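Local structure of PpiC-type peptidyl-prolyl cis-trans isomerase (Novosphingobium aromaticivorans, 3GPK) at residues E12-A16 and I91-F95. The protein is a probable periplasmic PpiC-type (parvulin-like) chaperone, represented here by its rotamase domain, which probably catalyses cis-trans isomerisation of peptide bonds preceding proline. Numbering follows the deposited sequence.
Sequences EIFLA and IRGGF. With SO4 (sulfate ion), chain C.
Phe14, with chi1 at t, sets its ring against the hairpin turn 91-94: Phe14 CE1 sits 3.5 Å from Ile91 CD1 (chi1 p), Phe14 CZ 3.6 Å from Gly93 O, and Gly94 N meets the ring edge. The end of strand 7-16 runs antiparallel to the start of strand 94-104. Leu15 and Phe95 form a hydrogen-bonded pair, Leu15 N to Phe95 O at 2.8 Å and Phe95 N to Leu15 O at 2.9 Å; Ala16 pairs with Gly94 in the next, non-hydrogen-bonded position, CA to CA 4.2 Å. Ile91 to Gly94 is a type I turn closed by Gly94 N to Ile91 O at 3.2 Å, with the return bond Ile91 N to Gly94 O at 2.9 Å. Gly94, at phi/psi 156/-135, must be glycine: a CB would strike Leu15 O and Ala16 CA. Leu15 and Phe95, both chi1 m, share the face covered by helix 22-37. Exposed Arg92 points away and hydrogen-bonds a sulfate, probably from the crystallisation liquor, Arg92 NH2 to sulfate O2 at 3.0 Å. Here the two central strands of the parvulin-type PPIase domain pair beside the tight turn joining edge strand 85-91 to strand 94-104.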
ATOM      1  N   GLU A  12       3.466   0.690   0.906  1.00  8.50           N
ATOM      2  CA  GLU A  12       2.884  -0.649   0.804  1.00  9.43           C
ATOM      3  C   GLU A  12       3.508  -1.666   1.743  1.00  8.92           C
ATOM      4  O   GLU A  12       4.718  -1.673   1.954  1.00 10.07           O
ATOM      5  CB  GLU A  12       3.014  -1.192  -0.636  1.00  8.25           C
ATOM      6  CG  GLU A  12       2.622  -2.682  -0.773  1.00  9.43           C
ATOM      7  CD  GLU A  12       2.834  -3.246  -2.167  1.00 12.96           C
ATOM      8  OE1 GLU A  12       3.826  -2.856  -2.822  1.00 14.78           O
ATOM      9  OE2 GLU A  12       2.016  -4.090  -2.599  1.00 12.67           O
ATOM     10  N   ILE A  13       2.659  -2.513   2.318  1.00  8.79           N
ATOM     11  CA  ILE A  13       3.100  -3.616   3.162  1.00  7.85           C
ATOM     12  C   ILE A  13       2.514  -4.836   2.456  1.00  8.56           C
ATOM     13  O   ILE A  13       1.297  -4.964   2.351  1.00  9.49           O
ATOM     14  CB  ILE A  13       2.528  -3.545   4.597  1.00  8.24           C
ATOM     15  CG1 ILE A  13       3.127  -2.347   5.348  1.00  9.12           C
ATOM     16  CG2 ILE A  13       2.831  -4.852   5.326  1.00  9.48           C
ATOM     17  CD1 ILE A  13       2.605  -2.173   6.774  1.00  8.74           C
ATOM     18  N   PHE A  14       3.379  -5.708   1.949  1.00  7.35           N
ATOM     19  CA  PHE A  14       2.937  -6.900   1.239  1.00  9.17           C
ATOM     20  C   PHE A  14       3.178  -8.170   2.031  1.00  9.69           C
ATOM     21  O   PHE A  14       4.269  -8.379   2.553  1.00  8.94           O
ATOM     22  CB  PHE A  14       3.667  -7.000  -0.101  1.00  9.09           C
ATOM     23  CG  PHE A  14       3.468  -8.312  -0.802  1.00 10.00           C
ATOM     24  CD1 PHE A  14       2.218  -8.673  -1.292  1.00 10.30           C
ATOM     25  CD2 PHE A  14       4.530  -9.199  -0.948  1.00 11.35           C
ATOM     26  CE1 PHE A  14       2.023  -9.901  -1.915  1.00 11.35           C
ATOM     27  CE2 PHE A  14       4.346 -10.429  -1.567  1.00 10.94           C
ATOM     28  CZ  PHE A  14       3.090 -10.781  -2.052  1.00 11.17           C
ATOM     29  N   LEU A  15       2.155  -9.016   2.118  1.00 10.32           N
ATOM     30  CA  LEU A  15       2.278 -10.289   2.818  1.00 11.26           C
ATOM     31  C   LEU A  15       1.942 -11.375   1.806  1.00  9.62           C
ATOM     32  O   LEU A  15       0.813 -11.456   1.321  1.00  9.54           O
ATOM     33  CB  LEU A  15       1.309 -10.369   3.999  1.00 11.46           C
ATOM     34  CG  LEU A  15       1.436  -9.330   5.117  1.00 13.91           C
ATOM     35  CD1 LEU A  15       0.577  -9.783   6.286  1.00 16.15           C
ATOM     36  CD2 LEU A  15       2.890  -9.190   5.565  1.00 17.45           C
ATOM     37  N   ALA A  16       2.935 -12.195   1.479  1.00 11.01           N
ATOM     38  CA  ALA A  16       2.747 -13.263   0.504  1.00 12.33           C
ATOM     39  C   ALA A  16       1.945 -14.418   1.079  1.00 12.14           C
ATOM     40  O   ALA A  16       2.039 -14.728   2.265  1.00 13.49           O
ATOM     41  CB  ALA A  16       4.105 -13.762   0.019  1.00 14.12           C
ATOM     42  N   ILE A  91      -4.257  -9.738  -3.820  1.00 12.57           N
ATOM     43  CA  ILE A  91      -3.635  -9.678  -5.138  1.00 13.21           C
ATOM     44  C   ILE A  91      -3.223 -11.116  -5.416  1.00 14.32           C
ATOM     45  O   ILE A  91      -3.315 -11.963  -4.535  1.00 14.58           O
ATOM     46  CB  ILE A  91      -2.409  -8.732  -5.198  1.00 12.91           C
ATOM     47  CG1 ILE A  91      -1.353  -9.141  -4.169  1.00 12.23           C
ATOM     48  CG2 ILE A  91      -2.870  -7.297  -4.994  1.00 14.33           C
ATOM     49  CD1 ILE A  91      -0.088  -8.321  -4.263  1.00 13.43           C
ATOM     50  N   ARG A  92      -2.770 -11.410  -6.628  1.00 16.08           N
ATOM     51  CA  ARG A  92      -2.418 -12.786  -6.942  1.00 18.30           C
ATOM     52  C   ARG A  92      -1.521 -13.497  -5.932  1.00 17.66           C
ATOM     53  O   ARG A  92      -1.817 -14.618  -5.525  1.00 18.23           O
ATOM     54  CB  ARG A  92      -1.785 -12.872  -8.331  1.00 21.40           C
ATOM     55  CG  ARG A  92      -2.707 -12.447  -9.453  1.00 27.25           C
ATOM     56  CD  ARG A  92      -2.129 -12.830 -10.805  1.00 31.23           C
ATOM     57  NE  ARG A  92      -3.013 -12.454 -11.903  1.00 36.19           N
ATOM     58  CZ  ARG A  92      -3.275 -11.198 -12.253  1.00 37.88           C
ATOM     59  NH1 ARG A  92      -2.715 -10.193 -11.589  1.00 38.42           N
ATOM     60  NH2 ARG A  92      -4.097 -10.948 -13.264  1.00 38.19           N
ATOM     61  N   GLY A  93      -0.442 -12.846  -5.514  1.00 15.72           N
ATOM     62  CA  GLY A  93       0.486 -13.480  -4.592  1.00 14.54           C
ATOM     63  C   GLY A  93       0.299 -13.297  -3.097  1.00 11.64           C
ATOM     64  O   GLY A  93       1.141 -13.744  -2.316  1.00 12.99           O
ATOM     65  N   GLY A  94      -0.788 -12.653  -2.695  1.00 11.81           N
ATOM     66  CA  GLY A  94      -1.025 -12.441  -1.277  1.00 10.36           C
ATOM     67  C   GLY A  94      -1.923 -11.252  -0.996  1.00 10.22           C
ATOM     68  O   GLY A  94      -2.952 -11.080  -1.653  1.00 10.12           O
ATOM     69  N   PHE A  95      -1.531 -10.425  -0.026  1.00  9.52           N
ATOM     70  CA  PHE A  95      -2.313  -9.252   0.359  1.00  8.70           C
ATOM     71  C   PHE A  95      -1.428  -8.039   0.565  1.00  7.46           C
ATOM     72  O   PHE A  95      -0.297  -8.164   1.012  1.00 10.43           O
ATOM     73  CB  PHE A  95      -3.057  -9.506   1.669  1.00  9.16           C
ATOM     74  CG  PHE A  95      -4.099 -10.574   1.579  1.00 10.32           C
ATOM     75  CD1 PHE A  95      -5.378 -10.277   1.112  1.00 11.74           C
ATOM     76  CD2 PHE A  95      -3.800 -11.882   1.939  1.00 12.43           C
ATOM     77  CE1 PHE A  95      -6.352 -11.273   1.003  1.00 14.33           C
ATOM     78  CE2 PHE A  95      -4.765 -12.886   1.832  1.00 12.30           C
ATOM     79  CZ  PHE A  95      -6.042 -12.575   1.364  1.00 13.79           C
TER
HETATM   80  S   SO4 C 600      -5.312  -8.081 -14.957  1.00 25.91           S
HETATM   81  O1  SO4 C 600      -4.916  -7.737 -16.338  1.00 28.48           O
HETATM   82  O2  SO4 C 600      -4.121  -8.058 -14.086  1.00 26.86           O
HETATM   83  O3  SO4 C 600      -6.301  -7.096 -14.478  1.00 26.81           O
HETATM   84  O4  SO4 C 600      -5.909  -9.433 -14.922  1.00 27.18           O